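Local coordinates for uncharacterized conserved protein of COG5135 (Nostoc punctiforme, PDB 2I51), which binds flavin mononucleotide and, being related to pyridoxamine 5'-phosphate oxidase, probably acts as a flavin-dependent oxidoreductase of still unknown substrate, at residues W114-P128 with F141-F155. Sequence-based numbering, arbitrary orientation.
Sequences WQELSDAARLQFGWP and FEPSPPDPIEPVPNF. With EDO (1,2-ethanediol), chain E; EDO (1,2-ethanediol), chain I.
Trp114 meets the proline-rich loop 141-155 along its whole indole, which is sent toward the loop with CG anti to the backbone N (chi1 178°). Its CB lies 3.8 Å from Phe155 CE2. Next, CG and CD2 lie under Pro151, whose CA stands 3.5 Å from the centroid of the five-membered ring and almost on its normal, a CH-pi contact; Arg122 CD lies over the opposite face, toward its rim. At the edge NE1 donates to Asp147 O (2.9 Å, 152° at the hydrogen), a partner almost in the indole plane, which helps fix the ring's rotation. Farther out, CZ2 packs on Pro146 CG and CH2 on Val152 CG2, while the edge of Trp114 meets the face of Phe155 with planes at 64°, CE3 approaching Phe155 CG at 3.4 Å. Phe155 in turn points its edge at the face of Phe125, completing an aromatic cluster. Without the indole, as with an alanine here, Asp147 O would probably lose its donor and a gap would be likely to open between Pro151 and Arg122.

Two amides secure the loop to 114-128: Gln115 NE2 reaches a lone pair of Ile149 O at 2.9 Å, and Asn154 ND2 one of Phe125 O at 2.8 Å. Arg122 lays one guanidinium face against Pro148, its NH2 salt-bridged to Asp119 OD1 (2.9 Å).

The loop thus runs along helices 107-116 and 119-123 before entering strand 155-169; Phe125 and Phe155 both rest on Ile58 of strand 55-60, an FMN-pocket residue, and Pro174 of the second subunit packs on Trp127 and Phe141.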
loop_
_atom_site.group_PDB
_atom_site.type_symbol
_atom_site.label_atom_id
_atom_site.label_comp_id
_atom_site.label_asym_id
_atom_site.label_seq_id
_atom_site.Cartn_x
_atom_site.Cartn_y
_atom_site.Cartn_z
ATOM N N TRP A 114 4.611 -24.124 0.426
ATOM C CA TRP A 114 5.516 -24.424 -0.690
ATOM C C TRP A 114 4.885 -25.397 -1.662
ATOM O O TRP A 114 4.934 -25.230 -2.882
ATOM C CB TRP A 114 6.827 -25.042 -0.129
ATOM C CG TRP A 114 7.799 -25.426 -1.186
ATOM C CD1 TRP A 114 8.098 -26.705 -1.591
ATOM C CD2 TRP A 114 8.628 -24.560 -1.950
ATOM N NE1 TRP A 114 9.082 -26.676 -2.536
ATOM C CE2 TRP A 114 9.428 -25.374 -2.787
ATOM C CE3 TRP A 114 8.770 -23.183 -2.025
ATOM C CZ2 TRP A 114 10.356 -24.854 -3.646
ATOM C CZ3 TRP A 114 9.722 -22.670 -2.899
ATOM C CH2 TRP A 114 10.483 -23.510 -3.698
ATOM N N GLN A 115 4.337 -26.479 -1.120
ATOM C CA GLN A 115 3.762 -27.538 -1.925
ATOM C C GLN A 115 2.502 -27.099 -2.698
ATOM O O GLN A 115 2.230 -27.649 -3.782
ATOM C CB GLN A 115 3.457 -28.730 -1.047
ATOM C CG GLN A 115 4.748 -29.395 -0.564
ATOM C CD GLN A 115 4.477 -30.615 0.265
ATOM O OE1 GLN A 115 3.308 -30.971 0.468
ATOM N NE2 GLN A 115 5.519 -31.234 0.816
ATOM N N GLU A 116 1.768 -26.143 -2.143
ATOM C CA GLU A 116 0.547 -25.647 -2.742
ATOM C C GLU A 116 0.784 -24.675 -3.874
ATOM O O GLU A 116 -0.141 -24.363 -4.670
ATOM C CB GLU A 116 -0.303 -24.982 -1.624
ATOM C CG GLU A 116 -0.868 -25.997 -0.679
ATOM C CD GLU A 116 -1.353 -25.504 0.693
ATOM O OE1 GLU A 116 -1.374 -24.281 0.921
ATOM O OE2 GLU A 116 -1.732 -26.376 1.537
ATOM N N LEU A 117 1.974 -24.119 -3.957
ATOM C CA LEU A 117 2.303 -23.210 -5.020
ATOM C C LEU A 117 2.280 -23.842 -6.406
ATOM O O LEU A 117 2.427 -25.049 -6.568
ATOM C CB LEU A 117 3.681 -22.609 -4.803
ATOM C CG LEU A 117 3.873 -21.794 -3.520
ATOM C CD1 LEU A 117 5.316 -21.309 -3.491
ATOM C CD2 LEU A 117 2.919 -20.607 -3.430
ATOM N N SER A 118 2.148 -23.001 -7.447
ATOM C CA SER A 118 2.463 -23.491 -8.761
ATOM C C SER A 118 3.973 -23.675 -9.017
ATOM O O SER A 118 4.816 -23.115 -8.320
ATOM C CB SER A 118 1.940 -22.509 -9.836
ATOM O OG SER A 118 2.612 -21.278 -9.678
ATOM N N ASP A 119 4.317 -24.417 -10.069
ATOM C CA ASP A 119 5.710 -24.479 -10.496
ATOM C C ASP A 119 6.267 -23.106 -10.758
ATOM O O ASP A 119 7.387 -22.821 -10.408
ATOM C CB ASP A 119 5.895 -25.367 -11.738
ATOM C CG ASP A 119 5.780 -26.843 -11.447
ATOM O OD1 ASP A 119 6.111 -27.293 -10.311
ATOM O OD2 ASP A 119 5.443 -27.595 -12.398
ATOM N N ALA A 120 5.482 -22.256 -11.425
ATOM C CA ALA A 120 5.972 -20.908 -11.735
ATOM C C ALA A 120 6.371 -20.121 -10.492
ATOM O O ALA A 120 7.406 -19.410 -10.466
ATOM C CB ALA A 120 4.883 -20.124 -12.553
ATOM N N ALA A 121 5.548 -20.239 -9.456
ATOM C CA ALA A 121 5.752 -19.522 -8.248
ATOM C C ALA A 121 6.998 -20.084 -7.542
ATOM O O ALA A 121 7.823 -19.317 -7.059
ATOM C CB ALA A 121 4.517 -19.561 -7.329
ATOM N N ARG A 122 7.151 -21.418 -7.496
ATOM C CA ARG A 122 8.389 -21.957 -6.888
ATOM C C ARG A 122 9.659 -21.571 -7.640
ATOM O O ARG A 122 10.691 -21.311 -7.045
ATOM C CB ARG A 122 8.322 -23.472 -6.759
ATOM C CG ARG A 122 7.376 -23.990 -5.671
ATOM C CD ARG A 122 7.477 -25.496 -5.482
ATOM N NE ARG A 122 6.818 -26.241 -6.564
ATOM C CZ ARG A 122 5.523 -26.522 -6.582
ATOM N NH1 ARG A 122 4.741 -26.274 -5.537
ATOM N NH2 ARG A 122 5.008 -27.049 -7.673
ATOM N N LEU A 123 9.556 -21.530 -8.992
ATOM C CA LEU A 123 10.712 -21.249 -9.861
ATOM C C LEU A 123 11.327 -19.878 -9.526
ATOM O O LEU A 123 12.539 -19.706 -9.580
ATOM C CB LEU A 123 10.309 -21.291 -11.356
ATOM C CG LEU A 123 10.220 -22.638 -12.101
ATOM C CD1 LEU A 123 9.426 -22.515 -13.394
ATOM C CD2 LEU A 123 11.602 -23.192 -12.426
ATOM N N GLN A 124 10.509 -18.909 -9.171
ATOM C CA GLN A 124 11.018 -17.558 -8.891
ATOM C C GLN A 124 12.004 -17.505 -7.750
ATOM O O GLN A 124 12.844 -16.627 -7.699
ATOM C CB GLN A 124 9.888 -16.569 -8.603
ATOM C CG GLN A 124 8.953 -16.328 -9.716
ATOM C CD GLN A 124 8.104 -15.046 -9.531
ATOM O OE1 GLN A 124 8.296 -14.274 -8.585
ATOM N NE2 GLN A 124 7.183 -14.827 -10.452
ATOM N N PHE A 125 11.935 -18.468 -6.825
ATOM C CA PHE A 125 12.894 -18.492 -5.731
ATOM C C PHE A 125 14.298 -18.893 -6.218
ATOM O O PHE A 125 15.267 -18.696 -5.487
ATOM C CB PHE A 125 12.367 -19.388 -4.600
ATOM C CG PHE A 125 11.177 -18.767 -3.908
ATOM C CD1 PHE A 125 11.355 -17.867 -2.869
ATOM C CD2 PHE A 125 9.895 -18.958 -4.408
ATOM C CE1 PHE A 125 10.309 -17.230 -2.307
ATOM C CE2 PHE A 125 8.824 -18.298 -3.856
ATOM C CZ PHE A 125 9.031 -17.414 -2.783
ATOM N N GLY A 126 14.407 -19.363 -7.473
ATOM C CA GLY A 126 15.695 -19.645 -8.078
ATOM C C GLY A 126 16.261 -18.533 -8.928
ATOM O O GLY A 126 17.334 -18.681 -9.532
ATOM N N TRP A 127 15.575 -17.407 -8.967
ATOM C CA TRP A 127 16.039 -16.235 -9.727
ATOM C C TRP A 127 17.227 -15.546 -9.049
ATOM O O TRP A 127 17.514 -15.772 -7.879
ATOM C CB TRP A 127 14.893 -15.235 -9.890
ATOM C CG TRP A 127 13.836 -15.635 -10.871
ATOM C CD1 TRP A 127 13.767 -16.781 -11.606
ATOM C CD2 TRP A 127 12.689 -14.868 -11.215
ATOM N NE1 TRP A 127 12.628 -16.775 -12.373
ATOM C CE2 TRP A 127 11.949 -15.602 -12.152
ATOM C CE3 TRP A 127 12.211 -13.618 -10.800
ATOM C CZ2 TRP A 127 10.781 -15.138 -12.707
ATOM C CZ3 TRP A 127 11.030 -13.172 -11.323
ATOM C CH2 TRP A 127 10.339 -13.914 -12.291
ATOM N N PRO A 128 17.993 -14.756 -9.815
ATOM C CA PRO A 128 19.123 -14.087 -9.198
ATOM C C PRO A 128 18.747 -13.095 -8.122
ATOM O O PRO A 128 17.587 -12.729 -8.010
ATOM C CB PRO A 128 19.830 -13.397 -10.376
ATOM C CG PRO A 128 18.913 -13.438 -11.492
ATOM C CD PRO A 128 17.894 -14.525 -11.258
ATOM N N PHE A 141 16.969 -16.618 -15.480
ATOM C CA PHE A 141 15.571 -16.548 -15.065
ATOM C C PHE A 141 14.755 -17.768 -15.459
ATOM O O PHE A 141 13.547 -17.812 -15.198
ATOM C CB PHE A 141 14.951 -15.251 -15.604
ATOM C CG PHE A 141 15.531 -14.046 -14.954
ATOM C CD1 PHE A 141 14.997 -13.577 -13.765
ATOM C CD2 PHE A 141 16.647 -13.401 -15.482
ATOM C CE1 PHE A 141 15.543 -12.504 -13.107
ATOM C CE2 PHE A 141 17.203 -12.340 -14.827
ATOM C CZ PHE A 141 16.624 -11.868 -13.636
ATOM N N GLU A 142 15.446 -18.774 -16.001
ATOM C CA GLU A 142 14.851 -20.031 -16.460
ATOM C C GLU A 142 15.525 -21.221 -15.806
ATOM O O GLU A 142 15.917 -22.146 -16.478
ATOM C CB GLU A 142 15.018 -20.148 -17.991
ATOM C CG GLU A 142 14.356 -19.002 -18.749
ATOM C CD GLU A 142 14.620 -19.007 -20.248
ATOM O OE1 GLU A 142 15.539 -19.714 -20.718
ATOM O OE2 GLU A 142 13.919 -18.244 -20.954
ATOM N N PRO A 143 15.645 -21.195 -14.456
ATOM C CA PRO A 143 16.258 -22.359 -13.811
ATOM C C PRO A 143 15.358 -23.588 -13.883
ATOM O O PRO A 143 14.165 -23.454 -14.106
ATOM C CB PRO A 143 16.404 -21.893 -12.359
ATOM C CG PRO A 143 15.317 -20.980 -12.160
ATOM C CD PRO A 143 15.214 -20.189 -13.473
ATOM N N SER A 144 15.906 -24.775 -13.678
ATOM C CA SER A 144 15.083 -25.989 -13.558
ATOM C C SER A 144 14.229 -25.843 -12.317
ATOM O O SER A 144 14.636 -25.223 -11.342
ATOM C CB SER A 144 15.992 -27.177 -13.361
ATOM O OG SER A 144 15.346 -28.398 -13.646
ATOM N N PRO A 145 13.018 -26.424 -12.331
ATOM C CA PRO A 145 12.146 -26.258 -11.172
ATOM C C PRO A 145 12.790 -26.822 -9.945
ATOM O O PRO A 145 13.431 -27.853 -10.010
ATOM C CB PRO A 145 10.965 -27.201 -11.501
ATOM C CG PRO A 145 11.516 -28.180 -12.482
ATOM C CD PRO A 145 12.403 -27.318 -13.331
ATOM N N PRO A 146 12.599 -26.164 -8.797
ATOM C CA PRO A 146 13.082 -26.777 -7.583
ATOM C C PRO A 146 12.249 -27.994 -7.158
ATOM O O PRO A 146 11.156 -28.257 -7.693
ATOM C CB PRO A 146 12.988 -25.648 -6.570
ATOM C CG PRO A 146 11.884 -24.889 -7.009
ATOM C CD PRO A 146 11.962 -24.884 -8.528
ATOM N N ASP A 147 12.732 -28.693 -6.149
ATOM C CA ASP A 147 11.983 -29.806 -5.535
ATOM C C ASP A 147 10.601 -29.289 -5.125
ATOM O O ASP A 147 10.511 -28.337 -4.382
ATOM C CB ASP A 147 12.752 -30.241 -4.280
ATOM C CG ASP A 147 12.234 -31.461 -3.646
ATOM O OD1 ASP A 147 11.003 -31.608 -3.600
ATOM O OD2 ASP A 147 12.997 -32.263 -3.133
ATOM N N PRO A 148 9.526 -29.896 -5.642
ATOM C CA PRO A 148 8.196 -29.370 -5.346
ATOM C C PRO A 148 7.646 -29.824 -4.002
ATOM O O PRO A 148 6.581 -29.360 -3.577
ATOM C CB PRO A 148 7.357 -29.944 -6.491
ATOM C CG PRO A 148 8.021 -31.257 -6.810
ATOM C CD PRO A 148 9.495 -30.943 -6.692
ATOM N N ILE A 149 8.407 -30.654 -3.307
ATOM C CA ILE A 149 8.029 -31.193 -1.999
ATOM C C ILE A 149 8.725 -30.425 -0.857
ATOM O O ILE A 149 8.168 -30.202 0.225
ATOM C CB ILE A 149 8.381 -32.703 -1.905
ATOM C CG1 ILE A 149 7.686 -33.466 -3.020
ATOM C CG2 ILE A 149 8.080 -33.304 -0.531
ATOM C CD1 ILE A 149 6.220 -33.316 -3.037
ATOM N N GLU A 150 9.996 -30.054 -1.075
ATOM C CA GLU A 150 10.885 -29.568 -0.025
ATOM C C GLU A 150 11.294 -28.139 -0.298
ATOM O O GLU A 150 11.941 -27.879 -1.304
ATOM C CB GLU A 150 12.130 -30.465 0.007
ATOM C CG GLU A 150 11.777 -31.941 0.170
ATOM C CD GLU A 150 12.826 -32.840 0.743
ATOM O OE1 GLU A 150 13.925 -32.391 1.142
ATOM O OE2 GLU A 150 12.572 -34.066 0.856
ATOM N N PRO A 151 10.934 -27.180 0.547
ATOM C CA PRO A 151 11.203 -25.777 0.268
ATOM C C PRO A 151 12.666 -25.430 0.204
ATOM O O PRO A 151 13.465 -25.976 0.945
ATOM C CB PRO A 151 10.499 -25.026 1.407
ATOM C CG PRO A 151 10.278 -26.023 2.465
ATOM C CD PRO A 151 10.162 -27.369 1.802
ATOM N N VAL A 152 12.999 -24.458 -0.661
ATOM C CA VAL A 152 14.372 -23.977 -0.766
ATOM C C VAL A 152 14.667 -23.017 0.389
ATOM O O VAL A 152 13.751 -22.453 0.975
ATOM C CB VAL A 152 14.599 -23.318 -2.149
ATOM C CG1 VAL A 152 14.418 -24.338 -3.284
ATOM C CG2 VAL A 152 13.691 -22.118 -2.318
ATOM N N PRO A 153 15.945 -22.848 0.728
ATOM C CA PRO A 153 16.277 -22.109 1.937
ATOM C C PRO A 153 15.872 -20.668 1.936
ATOM O O PRO A 153 15.618 -20.126 2.999
ATOM C CB PRO A 153 17.790 -22.202 2.012
ATOM C CG PRO A 153 18.163 -23.348 1.182
ATOM C CD PRO A 153 17.124 -23.491 0.134
ATOM N N ASN A 154 15.712 -20.054 0.765
ATOM C CA ASN A 154 15.307 -18.668 0.697
ATOM C C ASN A 154 13.787 -18.482 0.604
ATOM O O ASN A 154 13.316 -17.363 0.484
ATOM C CB ASN A 154 15.977 -17.946 -0.448
ATOM C CG ASN A 154 15.753 -18.596 -1.798
ATOM O OD1 ASN A 154 16.028 -19.793 -1.971
ATOM N ND2 ASN A 154 15.339 -17.817 -2.778
ATOM N N PHE A 155 13.035 -19.568 0.656
ATOM C CA PHE A 155 11.578 -19.477 0.732
ATOM C C PHE A 155 11.092 -19.220 2.135
ATOM O O PHE A 155 11.407 -19.997 3.047
ATOM C CB PHE A 155 10.971 -20.809 0.288
ATOM C CG PHE A 155 9.464 -20.831 0.401
ATOM C CD1 PHE A 155 8.666 -20.095 -0.490
ATOM C CD2 PHE A 155 8.820 -21.623 1.350
ATOM C CE1 PHE A 155 7.289 -20.112 -0.383
ATOM C CE2 PHE A 155 7.446 -21.600 1.473
ATOM C CZ PHE A 155 6.681 -20.880 0.596
HETATM C C1 EDO E . -0.112 -28.853 0.730
HETATM O O1 EDO E . -1.541 -28.917 0.826
HETATM C C2 EDO E . 0.481 -30.210 1.048
HETATM O O2 EDO E . 0.763 -30.845 -0.196
HETATM C C1 EDO I . 9.247 -14.054 -4.416
HETATM O O1 EDO I . 9.370 -15.045 -5.452
HETATM C C2 EDO I . 7.884 -14.197 -3.748
HETATM O O2 EDO I . 6.882 -14.784 -4.614
HETATM O O HOH W 1 4.007 -29.709 -4.712
HETATM O O HOH W 2 8.792 -26.917 -8.526
HETATM O O HOH W 3 16.995 -21.210 -4.016
#